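Local coordinates for protein histidine acid phosphatase (Bifidobacterium longum subsp. infantis, PDB 6RXE) that probably hydrolyses phosphate groups from inositol hexakisphosphate (phytate) and other inositol phosphates, and from 2,3-bisphosphoglycerate, at residues S11-Y16 against W347-E352; D186-H191 against Q372-D377; R48-Y53 against N95-L100; A255-G260 against K296-E301. All coordinates share one frame; numbering follows the deposited sequence. Where two conformers were deposited one is given.

Contact 1: residues S11-Y16 against W347-E352; sequences SSKQPY and WALDAE. With IHS (D-myo-inositol-hexasulphate), chain C.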
# COMPACT_ATOMS: atom_id res chain seq x y z
N SER A 11 5.25 -2.53 9.66
CA SER A 11 3.86 -2.42 9.25
C SER A 11 3.75 -2.27 7.73
O SER A 11 4.54 -2.87 6.98
CB SER A 11 3.18 -1.25 9.97
OG SER A 11 1.82 -1.11 9.58
N SER A 12 2.82 -1.44 7.26
CA SER A 12 2.62 -1.22 5.83
C SER A 12 3.76 -0.46 5.16
O SER A 12 3.69 -0.22 3.95
CB SER A 12 1.30 -0.49 5.58
OG SER A 12 1.12 0.57 6.50
N LYS A 13 4.80 -0.07 5.90
CA LYS A 13 5.99 0.49 5.28
C LYS A 13 7.12 -0.53 5.17
O LYS A 13 8.26 -0.17 4.87
CB LYS A 13 6.46 1.74 6.03
CG LYS A 13 5.63 2.98 5.70
CD LYS A 13 4.27 2.89 6.40
CE LYS A 13 3.29 3.93 5.97
NZ LYS A 13 1.90 3.48 6.31
N GLN A 14 6.81 -1.80 5.39
CA GLN A 14 7.75 -2.89 5.17
C GLN A 14 8.24 -2.89 3.72
O GLN A 14 7.42 -2.97 2.80
CB GLN A 14 7.08 -4.22 5.49
CG GLN A 14 7.87 -5.45 5.07
CD GLN A 14 9.15 -5.60 5.85
OE1 GLN A 14 9.16 -5.47 7.07
NE2 GLN A 14 10.25 -5.87 5.15
N PRO A 15 9.55 -2.80 3.48
CA PRO A 15 10.06 -2.95 2.12
C PRO A 15 9.75 -4.34 1.58
O PRO A 15 9.58 -5.30 2.32
CB PRO A 15 11.57 -2.73 2.27
CG PRO A 15 11.72 -1.97 3.55
CD PRO A 15 10.63 -2.49 4.44
N TYR A 16 9.69 -4.42 0.25
CA TYR A 16 9.34 -5.68 -0.40
C TYR A 16 10.39 -6.75 -0.12
O TYR A 16 11.60 -6.48 -0.15
CB TYR A 16 9.21 -5.46 -1.91
CG TYR A 16 8.60 -6.61 -2.65
CD1 TYR A 16 7.28 -6.99 -2.42
CD2 TYR A 16 9.32 -7.32 -3.60
CE1 TYR A 16 6.70 -8.03 -3.10
CE2 TYR A 16 8.74 -8.38 -4.30
CZ TYR A 16 7.44 -8.73 -4.04
OH TYR A 16 6.85 -9.77 -4.72
N TRP A 347 0.78 -2.40 15.85
CA TRP A 347 -0.60 -2.85 16.01
C TRP A 347 -1.56 -1.69 15.80
O TRP A 347 -2.50 -1.79 15.00
CB TRP A 347 -0.77 -3.48 17.40
CG TRP A 347 -2.19 -3.74 17.77
CD1 TRP A 347 -3.13 -4.37 17.01
CD2 TRP A 347 -2.83 -3.38 18.99
NE1 TRP A 347 -4.32 -4.42 17.69
CE2 TRP A 347 -4.16 -3.82 18.91
CE3 TRP A 347 -2.40 -2.72 20.15
CZ2 TRP A 347 -5.08 -3.63 19.95
CZ3 TRP A 347 -3.31 -2.53 21.18
CH2 TRP A 347 -4.63 -2.98 21.07
N ALA A 348 -1.29 -0.55 16.44
CA ALA A 348 -2.23 0.56 16.38
C ALA A 348 -2.42 1.04 14.95
O ALA A 348 -3.55 1.12 14.45
CB ALA A 348 -1.76 1.70 17.28
N LEU A 349 -1.31 1.30 14.25
CA LEU A 349 -1.38 1.63 12.84
C LEU A 349 -2.14 0.56 12.06
O LEU A 349 -3.11 0.86 11.35
CB LEU A 349 0.03 1.81 12.28
CG LEU A 349 0.12 2.30 10.83
CD1 LEU A 349 -0.46 3.70 10.72
CD2 LEU A 349 1.57 2.27 10.36
N ASP A 350 -1.73 -0.71 12.23
CA ASP A 350 -2.41 -1.78 11.50
C ASP A 350 -3.90 -1.74 11.80
O ASP A 350 -4.73 -1.87 10.89
CB ASP A 350 -1.82 -3.15 11.86
CG ASP A 350 -0.61 -3.52 11.01
OD1 ASP A 350 -0.27 -2.77 10.07
OD2 ASP A 350 -0.02 -4.59 11.26
N ALA A 351 -4.26 -1.48 13.06
CA ALA A 351 -5.67 -1.47 13.43
C ALA A 351 -6.42 -0.44 12.60
O ALA A 351 -7.44 -0.76 11.98
CB ALA A 351 -5.83 -1.19 14.92
N GLU A 352 -5.88 0.78 12.53
CA GLU A 352 -6.55 1.82 11.78
C GLU A 352 -6.80 1.38 10.35
O GLU A 352 -7.89 1.57 9.81
CB GLU A 352 -5.74 3.11 11.82
CG GLU A 352 -6.13 4.12 10.75
CD GLU A 352 -5.11 5.23 10.60
OE1 GLU A 352 -5.52 6.37 10.26
OE2 GLU A 352 -3.91 4.97 10.82
C1 IHS C . -2.36 7.65 3.39
O1 IHS C . -2.46 8.71 4.33
S1 IHS C . -3.48 8.53 5.43
C2 IHS C . -1.15 6.82 3.74
O2 IHS C . -3.39 7.16 6.01
S2 IHS C . 0.84 7.82 5.00
C3 IHS C . -0.99 5.67 2.73
O3 IHS C . -3.31 9.58 6.48
S3 IHS C . 0.01 3.69 3.85
C4 IHS C . -0.94 6.15 1.29
O4 IHS C . -4.89 8.84 4.92
S4 IHS C . 0.15 4.63 -0.50
C5 IHS C . -2.06 7.12 0.94
S5 IHS C . -2.80 7.50 -1.47
C6 IHS C . -2.25 8.22 1.97
S6 IHS C . -3.26 10.41 1.44
O12 IHS C . -0.01 7.67 3.71
O13 IHS C . 0.18 4.95 3.02
O14 IHS C . -1.05 4.98 0.40
O15 IHS C . -1.78 7.74 -0.33
O16 IHS C . -3.40 8.94 1.65
O22 IHS C . 0.02 7.71 6.26
O23 IHS C . -0.26 4.04 5.32
O24 IHS C . 0.07 3.16 -0.87
O25 IHS C . -3.97 8.43 -1.35
O26 IHS C . -2.60 10.71 0.12
O32 IHS C . 1.60 9.14 4.96
O33 IHS C . -1.07 2.79 3.30
O34 IHS C . 1.47 4.95 0.15
O35 IHS C . -3.22 6.07 -1.52
O36 IHS C . -2.51 11.08 2.57
O42 IHS C . 1.78 6.65 5.18
O43 IHS C . 1.26 2.81 3.72
O44 IHS C . 0.20 5.52 -1.70
O45 IHS C . -2.22 7.92 -2.78
O46 IHS C . -4.61 11.09 1.53
O HOH W 1 -0.75 -0.79 8.04
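D350 OD1 is gripped from the side of residues 11-16 by a serine hydroxyl and by a water. S11 OG donates to D350 OD1 at 2.7 Å and comes in from above the carboxylate plane, 42° out of it. Water 1 donates to the same oxygen at 2.9 Å and accepts from S12 OG at 2.8 Å. The other carboxylate oxygen, OD2, is taken by Y429 OH and G436 N, which fixes the rotation of the group. S11 OG lies opposite its own backbone N (chi1 180°), and this carries the hydroxyl across to the helix. There it also rests on L349 CD2, 3.5 Å away. K13 extends the polar chain to the ligand. Its chain bends at chi2 (75°), and NZ donates to S12 OG at 3.0 Å and to sulfate oxygen O43 of IHS at 2.8 Å. The ammonium lies still closer to O23 of the same sulfate, at a doubtfully short distance. A methionine in place of K13 would probably cost this sulfate the K13 ammonium and S12 OG the N-H that K13 gives it. The contact joins the N-terminal loop to helix 339-357 beside the bound hexasulfate, an analogue of phytate. The chemistry implies a buried chain of polar contacts, from sulfate through K13, S12 and water to D350, that links the wall of what is probably the substrate pocket to helix 339-357.

Contact 2: residues D186-H191 against Q372-D377; sequences DTLYFH and QPLLDD. With IHS (D-myo-inositol-hexasulphate), chain C.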
# COMPACT_ATOMS: atom_id res chain seq x y z
N ASP A 186 -10.50 4.41 -11.86
CA ASP A 186 -11.71 3.68 -11.48
C ASP A 186 -11.39 2.30 -10.94
O ASP A 186 -12.14 1.77 -10.11
CB ASP A 186 -12.68 3.58 -12.66
CG ASP A 186 -13.39 4.90 -12.94
OD1 ASP A 186 -13.15 5.89 -12.22
OD2 ASP A 186 -14.22 4.92 -13.87
N THR A 187 -10.29 1.68 -11.39
CA THR A 187 -9.86 0.39 -10.86
C THR A 187 -8.62 0.48 -9.98
O THR A 187 -8.33 -0.49 -9.26
CB THR A 187 -9.59 -0.60 -12.00
OG1 THR A 187 -8.46 -0.16 -12.77
CG2 THR A 187 -10.81 -0.74 -12.91
N LEU A 188 -7.89 1.59 -10.01
CA LEU A 188 -6.65 1.72 -9.26
C LEU A 188 -6.66 2.87 -8.26
O LEU A 188 -5.63 3.13 -7.62
CB LEU A 188 -5.47 1.90 -10.22
CG LEU A 188 -5.27 0.78 -11.24
CD1 LEU A 188 -4.13 1.10 -12.20
CD2 LEU A 188 -5.02 -0.53 -10.51
N TYR A 189 -7.79 3.56 -8.11
CA TYR A 189 -7.93 4.65 -7.14
C TYR A 189 -9.39 4.79 -6.76
O TYR A 189 -9.93 5.91 -6.68
CB TYR A 189 -7.37 5.97 -7.69
CG TYR A 189 -6.77 6.88 -6.64
CD1 TYR A 189 -5.55 6.58 -6.05
CD2 TYR A 189 -7.42 8.04 -6.25
CE1 TYR A 189 -4.99 7.41 -5.09
CE2 TYR A 189 -6.87 8.88 -5.28
CZ TYR A 189 -5.66 8.56 -4.71
OH TYR A 189 -5.10 9.39 -3.76
N PHE A 190 -10.06 3.67 -6.52
CA PHE A 190 -11.50 3.62 -6.32
C PHE A 190 -11.95 4.06 -4.93
O PHE A 190 -13.16 4.10 -4.68
CB PHE A 190 -12.00 2.19 -6.60
CG PHE A 190 -11.18 1.11 -5.94
CD1 PHE A 190 -11.06 1.04 -4.56
CD2 PHE A 190 -10.50 0.18 -6.71
CE1 PHE A 190 -10.31 0.06 -3.96
CE2 PHE A 190 -9.74 -0.80 -6.11
CZ PHE A 190 -9.64 -0.86 -4.73
N HIS A 191 -11.02 4.41 -4.04
CA HIS A 191 -11.37 4.75 -2.67
C HIS A 191 -11.62 6.24 -2.46
O HIS A 191 -12.06 6.63 -1.37
CB HIS A 191 -10.27 4.30 -1.71
CG HIS A 191 -8.93 4.91 -1.99
ND1 HIS A 191 -8.21 4.63 -3.12
CD2 HIS A 191 -8.20 5.80 -1.28
CE1 HIS A 191 -7.08 5.31 -3.10
NE2 HIS A 191 -7.05 6.03 -1.99
N GLN A 372 -14.42 -3.89 -5.87
CA GLN A 372 -15.12 -4.67 -6.89
C GLN A 372 -14.78 -4.28 -8.32
O GLN A 372 -14.59 -5.20 -9.14
CB GLN A 372 -16.64 -4.58 -6.66
CG GLN A 372 -17.43 -5.55 -7.51
CD GLN A 372 -17.10 -7.00 -7.20
OE1 GLN A 372 -17.06 -7.40 -6.05
NE2 GLN A 372 -16.85 -7.78 -8.25
N PRO A 373 -14.67 -3.00 -8.70
CA PRO A 373 -14.26 -2.69 -10.09
C PRO A 373 -12.98 -3.38 -10.50
O PRO A 373 -12.91 -3.97 -11.59
CB PRO A 373 -14.11 -1.16 -10.07
CG PRO A 373 -14.99 -0.71 -8.97
CD PRO A 373 -14.94 -1.77 -7.93
N LEU A 374 -11.97 -3.37 -9.63
CA LEU A 374 -10.70 -4.01 -9.95
C LEU A 374 -10.89 -5.51 -10.18
O LEU A 374 -10.44 -6.05 -11.19
CB LEU A 374 -9.68 -3.76 -8.84
CG LEU A 374 -8.30 -4.35 -9.09
CD1 LEU A 374 -7.76 -3.86 -10.43
CD2 LEU A 374 -7.34 -4.00 -7.97
N LEU A 375 -11.56 -6.18 -9.24
CA LEU A 375 -11.89 -7.58 -9.46
C LEU A 375 -12.64 -7.75 -10.77
O LEU A 375 -12.31 -8.64 -11.57
CB LEU A 375 -12.70 -8.13 -8.29
CG LEU A 375 -13.13 -9.60 -8.35
CD1 LEU A 375 -11.95 -10.51 -8.72
CD2 LEU A 375 -13.73 -10.03 -7.03
N ASP A 376 -13.61 -6.87 -11.03
CA ASP A 376 -14.33 -6.95 -12.29
C ASP A 376 -13.35 -6.92 -13.46
O ASP A 376 -13.37 -7.79 -14.33
CB ASP A 376 -15.35 -5.80 -12.40
CG ASP A 376 -16.60 -6.04 -11.57
OD1 ASP A 376 -16.77 -7.16 -11.04
OD2 ASP A 376 -17.43 -5.11 -11.45
N ASP A 377 -12.42 -5.96 -13.44
CA ASP A 377 -11.48 -5.88 -14.55
C ASP A 377 -10.59 -7.12 -14.61
O ASP A 377 -10.34 -7.64 -15.70
CB ASP A 377 -10.64 -4.61 -14.47
CG ASP A 377 -10.10 -4.21 -15.83
OD1 ASP A 377 -10.93 -3.94 -16.73
OD2 ASP A 377 -8.87 -4.17 -16.00
C1 IHS C . -2.36 7.65 3.39
O1 IHS C . -2.46 8.71 4.33
S1 IHS C . -3.48 8.53 5.43
C2 IHS C . -1.15 6.82 3.74
O2 IHS C . -3.39 7.16 6.01
S2 IHS C . 0.84 7.82 5.00
C3 IHS C . -0.99 5.67 2.73
O3 IHS C . -3.31 9.58 6.48
S3 IHS C . 0.01 3.69 3.85
C4 IHS C . -0.94 6.15 1.29
O4 IHS C . -4.89 8.84 4.92
S4 IHS C . 0.15 4.63 -0.50
C5 IHS C . -2.06 7.12 0.94
S5 IHS C . -2.80 7.50 -1.47
C6 IHS C . -2.25 8.22 1.97
S6 IHS C . -3.26 10.41 1.44
O12 IHS C . -0.01 7.67 3.71
O13 IHS C . 0.18 4.95 3.02
O14 IHS C . -1.05 4.98 0.40
O15 IHS C . -1.78 7.74 -0.33
O16 IHS C . -3.40 8.94 1.65
O22 IHS C . 0.02 7.71 6.26
O23 IHS C . -0.26 4.04 5.32
O24 IHS C . 0.07 3.16 -0.87
O25 IHS C . -3.97 8.43 -1.35
O26 IHS C . -2.60 10.71 0.12
O32 IHS C . 1.60 9.14 4.96
O33 IHS C . -1.07 2.79 3.30
O34 IHS C . 1.47 4.95 0.15
O35 IHS C . -3.22 6.07 -1.52
O36 IHS C . -2.51 11.08 2.57
O42 IHS C . 1.78 6.65 5.18
O43 IHS C . 1.26 2.81 3.72
O44 IHS C . 0.20 5.52 -1.70
O45 IHS C . -2.22 7.92 -2.78
O46 IHS C . -4.61 11.09 1.53
O HOH W 2 -7.67 -2.19 -14.53
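T187 and L374 meet in a largely apolar packing contact between the end of helix 185-188 and the first turn of helix 372-386. It sits beside strand 391-398 of the main sheet. L374 and T187 share the largest part of it. L374 CB and CD1 lie against the carbonyl oxygen T187 O, each at 3.6 Å. L374 CB also touches F190 CE2 at 4.0 Å, and CD1 meets L188 CD2 at 4.3 Å. F190 CG sits between its backbone N and carbonyl carbon (chi1 47°), which folds the ring back onto the leucine. P373 CB packs on D186 O at 3.5 Å. The polar link is indirect: water 2 accepts from T187 OG1 at 2.8 Å and donates to D377 OD2 at 2.7 Å. Y189 turns the other way, and its OH lies 2.8 Å from IHS O25, with O45 of the same sulfate also near, in a weak bond whose acceptor is not settled. T187 O is buried with no polar partner in the model, so the leucine seals a carbonyl at probable energetic cost. Only the water links the two segments by polar bonds; a salt bridge from D377 OD2 to R396 ties it to the sheet.

Contact 3: residues R48-Y53 against N95-L100; sequences RGLSSY and NGYGML. With IHS (D-myo-inositol-hexasulphate), chain C.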
# COMPACT_ATOMS: atom_id res chain seq x y z
N ARG A 48 8.79 4.27 -1.02
CA ARG A 48 8.65 5.70 -1.24
C ARG A 48 9.14 6.44 -0.01
O ARG A 48 9.34 5.87 1.06
CB ARG A 48 7.19 6.08 -1.50
CG ARG A 48 6.24 5.70 -0.36
CD ARG A 48 4.95 6.53 -0.40
NE ARG A 48 3.95 6.04 0.55
CZ ARG A 48 3.93 6.33 1.85
NH1 ARG A 48 2.98 5.84 2.63
NH2 ARG A 48 4.87 7.11 2.37
N GLY A 49 9.32 7.75 -0.17
CA GLY A 49 9.52 8.62 0.97
C GLY A 49 8.20 8.89 1.66
O GLY A 49 7.18 8.26 1.39
N LEU A 50 8.24 9.84 2.59
CA LEU A 50 7.01 10.34 3.17
C LEU A 50 6.06 10.81 2.07
O LEU A 50 6.49 11.38 1.07
CB LEU A 50 7.31 11.48 4.14
CG LEU A 50 8.02 11.11 5.44
CD1 LEU A 50 8.41 12.37 6.18
CD2 LEU A 50 7.13 10.22 6.31
N SER A 51 4.76 10.56 2.26
CA SER A 51 3.79 10.96 1.24
C SER A 51 3.50 12.45 1.26
O SER A 51 3.09 13.00 0.24
CB SER A 51 2.49 10.16 1.38
OG SER A 51 1.92 10.34 2.66
N SER A 52 3.70 13.12 2.40
CA SER A 52 3.55 14.57 2.47
C SER A 52 4.33 15.09 3.68
O SER A 52 4.82 14.32 4.51
CB SER A 52 2.08 14.99 2.55
OG SER A 52 1.45 14.53 3.73
N TYR A 53 4.44 16.41 3.76
CA TYR A 53 5.09 17.07 4.89
C TYR A 53 4.09 17.07 6.03
O TYR A 53 3.30 17.99 6.20
CB TYR A 53 5.54 18.47 4.49
CG TYR A 53 6.29 19.26 5.54
CD1 TYR A 53 7.38 18.71 6.20
CD2 TYR A 53 5.94 20.57 5.83
CE1 TYR A 53 8.08 19.44 7.15
CE2 TYR A 53 6.62 21.31 6.77
CZ TYR A 53 7.69 20.74 7.43
OH TYR A 53 8.37 21.47 8.38
N ASN A 95 14.27 14.25 -2.66
CA ASN A 95 13.61 13.20 -3.44
C ASN A 95 12.27 13.66 -4.00
O ASN A 95 11.83 13.15 -5.03
CB ASN A 95 13.42 11.95 -2.58
CG ASN A 95 13.21 10.70 -3.42
OD1 ASN A 95 13.99 10.39 -4.32
ND2 ASN A 95 12.13 9.98 -3.13
N GLY A 96 11.63 14.63 -3.34
CA GLY A 96 10.26 14.99 -3.64
C GLY A 96 9.32 14.18 -2.77
O GLY A 96 9.42 12.95 -2.74
N TYR A 97 8.43 14.84 -2.04
CA TYR A 97 7.50 14.11 -1.20
C TYR A 97 6.58 13.25 -2.06
O TYR A 97 6.19 13.64 -3.16
CB TYR A 97 6.68 15.05 -0.32
CG TYR A 97 7.42 15.53 0.91
CD1 TYR A 97 8.38 16.53 0.82
CD2 TYR A 97 7.19 14.96 2.16
CE1 TYR A 97 9.07 16.97 1.93
CE2 TYR A 97 7.88 15.40 3.29
CZ TYR A 97 8.82 16.40 3.16
OH TYR A 97 9.52 16.85 4.26
N GLY A 98 6.26 12.06 -1.55
CA GLY A 98 5.42 11.12 -2.27
C GLY A 98 6.12 10.33 -3.36
O GLY A 98 5.48 9.46 -3.96
N MET A 99 7.40 10.58 -3.61
CA MET A 99 8.09 9.99 -4.75
C MET A 99 8.73 8.65 -4.40
O MET A 99 9.05 8.36 -3.25
CB MET A 99 9.16 10.95 -5.28
CG MET A 99 8.60 12.21 -5.88
SD MET A 99 7.74 11.86 -7.42
CE MET A 99 9.09 11.91 -8.58
N LEU A 100 8.92 7.83 -5.44
CA LEU A 100 9.60 6.55 -5.30
C LEU A 100 11.05 6.76 -4.88
O LEU A 100 11.67 7.78 -5.22
CB LEU A 100 9.54 5.78 -6.63
CG LEU A 100 9.77 4.27 -6.67
CD1 LEU A 100 8.56 3.52 -6.13
CD2 LEU A 100 10.09 3.81 -8.09
C1 IHS C . -2.36 7.65 3.39
O1 IHS C . -2.46 8.71 4.33
S1 IHS C . -3.48 8.53 5.43
C2 IHS C . -1.15 6.82 3.74
O2 IHS C . -3.39 7.16 6.01
S2 IHS C . 0.84 7.82 5.00
C3 IHS C . -0.99 5.67 2.73
O3 IHS C . -3.31 9.58 6.48
S3 IHS C . 0.01 3.69 3.85
C4 IHS C . -0.94 6.15 1.29
O4 IHS C . -4.89 8.84 4.92
S4 IHS C . 0.15 4.63 -0.50
C5 IHS C . -2.06 7.12 0.94
S5 IHS C . -2.80 7.50 -1.47
C6 IHS C . -2.25 8.22 1.97
S6 IHS C . -3.26 10.41 1.44
O12 IHS C . -0.01 7.67 3.71
O13 IHS C . 0.18 4.95 3.02
O14 IHS C . -1.05 4.98 0.40
O15 IHS C . -1.78 7.74 -0.33
O16 IHS C . -3.40 8.94 1.65
O22 IHS C . 0.02 7.71 6.26
O23 IHS C . -0.26 4.04 5.32
O24 IHS C . 0.07 3.16 -0.87
O25 IHS C . -3.97 8.43 -1.35
O26 IHS C . -2.60 10.71 0.12
O32 IHS C . 1.60 9.14 4.96
O33 IHS C . -1.07 2.79 3.30
O34 IHS C . 1.47 4.95 0.15
O35 IHS C . -3.22 6.07 -1.52
O36 IHS C . -2.51 11.08 2.57
O42 IHS C . 1.78 6.65 5.18
O43 IHS C . 1.26 2.81 3.72
O44 IHS C . 0.20 5.52 -1.70
O45 IHS C . -2.22 7.92 -2.78
O46 IHS C . -4.61 11.09 1.53
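G98 N donates to L50 O at 2.7 Å, and this short bond marks the tight part of the contact. The two loops run in opposite directions, and R48 and L100 form a single beta bridge. A second backbone bond, G49 N to M99 O, is nearly straight at the hydrogen (162°). R48 CA makes a bent C-H...O contact with M99 O, 3.4 Å away. The ring of Y97 closes this side. Y97 CD2 lies 3.2 Å from the carbonyl carbon S52 C, and Y53 CB covers one ring face. Y97 OH reaches 3.4 Å from Y53 CD1 and is hydrogen-bonded to D56. L50 CB adds an apolar touch on Y97 CD2. Residues G96-M99 form a type II beta turn, with G98 at positive phi. R48 closes the R-H-G-x-R signature of histidine acid phosphatases, and its side chain leaves the loop for the ligand. The chain is extended from CG to NE, and the guanidinium meets IHS edge-on. NE donates to O34 at 2.7 Å, NH1 to O42 at 2.9 Å. NH2 turns back to G49 O, bonded within the guanidinium plane, which holds the group flat against rotation. S51 OG adds a bond to sulfate oxygen O32 at 2.6 Å. The looser side is the side chain of M99. Its CB points away from residues 48-53, the residue is partly exposed, and its side chain touches E145 of helix 141-157.

Contact 4: residues A255-G260 against K296-E301; sequences AKLENG and KKIKSE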
# COMPACT_ATOMS: atom_id res chain seq x y z
N ALA A 255 3.15 15.92 30.09
CA ALA A 255 1.91 16.03 30.85
C ALA A 255 1.06 17.19 30.35
O ALA A 255 -0.17 17.09 30.27
CB ALA A 255 2.21 16.19 32.34
N LYS A 256 1.71 18.30 29.98
CA LYS A 256 0.99 19.42 29.38
C LYS A 256 0.34 19.02 28.07
O LYS A 256 -0.80 19.40 27.79
CB LYS A 256 1.94 20.60 29.17
CG LYS A 256 2.19 21.44 30.41
CD LYS A 256 2.81 22.78 30.03
CE LYS A 256 2.89 23.71 31.22
NZ LYS A 256 3.53 25.02 30.88
N LEU A 257 1.06 18.26 27.24
CA LEU A 257 0.47 17.75 26.00
C LEU A 257 -0.75 16.88 26.30
O LEU A 257 -1.80 17.02 25.65
CB LEU A 257 1.50 16.95 25.20
CG LEU A 257 0.97 16.14 24.01
CD1 LEU A 257 0.24 17.02 23.01
CD2 LEU A 257 2.09 15.36 23.33
N GLU A 258 -0.64 16.00 27.29
CA GLU A 258 -1.70 15.02 27.53
C GLU A 258 -2.93 15.66 28.16
O GLU A 258 -4.05 15.22 27.87
CB GLU A 258 -1.17 13.88 28.39
CG GLU A 258 -1.97 12.58 28.27
CD GLU A 258 -1.88 11.93 26.90
OE1 GLU A 258 -1.09 12.38 26.04
OE2 GLU A 258 -2.60 10.94 26.67
N ASN A 259 -2.76 16.67 29.00
CA ASN A 259 -3.90 17.36 29.60
C ASN A 259 -4.52 18.40 28.67
O ASN A 259 -5.51 19.04 29.05
CB ASN A 259 -3.49 18.01 30.92
CG ASN A 259 -3.35 17.00 32.05
OD1 ASN A 259 -4.33 16.43 32.52
ND2 ASN A 259 -2.11 16.77 32.49
N GLY A 260 -3.95 18.60 27.48
CA GLY A 260 -4.51 19.51 26.50
C GLY A 260 -3.92 20.90 26.47
O GLY A 260 -4.40 21.73 25.68
N LYS A 296 -4.22 18.17 9.92
CA LYS A 296 -3.53 17.17 10.73
C LYS A 296 -2.90 17.82 11.96
O LYS A 296 -2.47 18.98 11.93
CB LYS A 296 -2.45 16.45 9.91
CG LYS A 296 -2.99 15.73 8.68
CD LYS A 296 -3.90 14.58 9.06
CE LYS A 296 -4.41 13.85 7.83
NZ LYS A 296 -5.24 12.66 8.19
N LYS A 297 -2.85 17.07 13.06
CA LYS A 297 -2.56 17.65 14.36
C LYS A 297 -1.91 16.62 15.28
O LYS A 297 -2.07 15.41 15.10
CB LYS A 297 -3.84 18.18 15.01
CG LYS A 297 -5.03 17.26 14.76
CD LYS A 297 -6.37 17.96 14.93
CE LYS A 297 -7.47 16.94 15.19
NZ LYS A 297 -8.77 17.58 15.55
N ILE A 298 -1.20 17.13 16.29
CA ILE A 298 -0.78 16.36 17.45
C ILE A 298 -1.54 16.91 18.66
O ILE A 298 -1.33 18.07 19.04
CB ILE A 298 0.73 16.44 17.70
CG1 ILE A 298 1.52 15.78 16.58
CG2 ILE A 298 1.08 15.81 19.03
CD1 ILE A 298 3.01 15.88 16.79
N LYS A 299 -2.39 16.09 19.27
CA LYS A 299 -3.11 16.53 20.45
C LYS A 299 -2.95 15.57 21.63
O LYS A 299 -3.61 15.77 22.66
CB LYS A 299 -4.61 16.72 20.16
CG LYS A 299 -5.28 15.47 19.63
CD LYS A 299 -6.28 15.77 18.52
CE LYS A 299 -6.41 14.58 17.57
NZ LYS A 299 -5.27 14.47 16.62
N SER A 300 -2.12 14.55 21.50
CA SER A 300 -1.95 13.54 22.54
C SER A 300 -0.56 12.96 22.42
O SER A 300 0.11 13.09 21.40
CB SER A 300 -3.00 12.43 22.43
OG SER A 300 -2.85 11.72 21.21
N GLU A 301 -0.11 12.30 23.50
CA GLU A 301 1.14 11.56 23.43
C GLU A 301 1.06 10.46 22.39
O GLU A 301 2.05 10.15 21.72
CB GLU A 301 1.48 10.96 24.79
CG GLU A 301 2.15 11.92 25.75
CD GLU A 301 2.29 11.35 27.14
OE1 GLU A 301 1.43 10.53 27.55
OE2 GLU A 301 3.27 11.70 27.83
O HOH W 3 -4.05 14.14 25.10
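I298 meets L257 first along the second segment: I298 CG2 touches L257 CD1 at 4.2 Å. K299 follows with its backbone. Its carbonyl oxygen accepts from water 3 at 3.0 Å, and the same water donates to E258 O. The K299 side chain points elsewhere and pairs with D303. S300 offers its peptide to the leucine, with L257 CD2 3.6 Å from S300 O. S300 is the N-cap residue of helix 301-315, and its OG accepts from D303 N. L257 CG is opposite its backbone N (chi1 169°), which spreads both methyls over the K299-S300 backbone. With alanine in place of L257 the methyls over the K299-S300 backbone go, which is likely to open a gap beside I298 and the S300 peptide. E301 ends the walk and holds the one direct hydrogen bond of the contact. E301 N donates to E258 OE1 at 2.7 Å, on the syn lone pair and nearly straight (163°). E258 bends at chi2 (66°) to bring its carboxylate over the new helix. The start of helix 301-315 would probably favour the negative charge of E258. The two carboxylates also come close, with E258 OE1 3.5 Å from E301 OE1. E301 is a zinc ligand with H242, and a bound zinc would probably offset part of the repulsion. G260 closes helix 251-258 in a Schellman motif. The contact thus sets the end of that helix against the start of helix 301-315. Strand 297-298 leads in, paired with strand 264-265, and helix 55-68 packs against L257 and I298.

In the fold
Contacts 1, 2 and 3 all border the bound hexasulfate, from the N-terminal loop, the turn after helix 185-188 and the loop after strand 35-44. Contacts 1 and 3 touch directly, K13 against R48, with centres about 17 Å apart. Contact 2 lies about 23 Å from contact 1 and 24 Å from contact 3, centre to centre. Contact 4 lies about 23 Å from contact 1 and 38 Å from contact 2 between centres, and its K296 also touches the ligand. Along the chain contact 1 encloses contacts 3 and 4 and interleaves with contact 2, which also encloses contact 4. Helices 339-357 and 372-386 are consecutive. Sequence-distant segments thus build one pocket, with zinc ligands in contact 1 (E352) and contact 4 (E301).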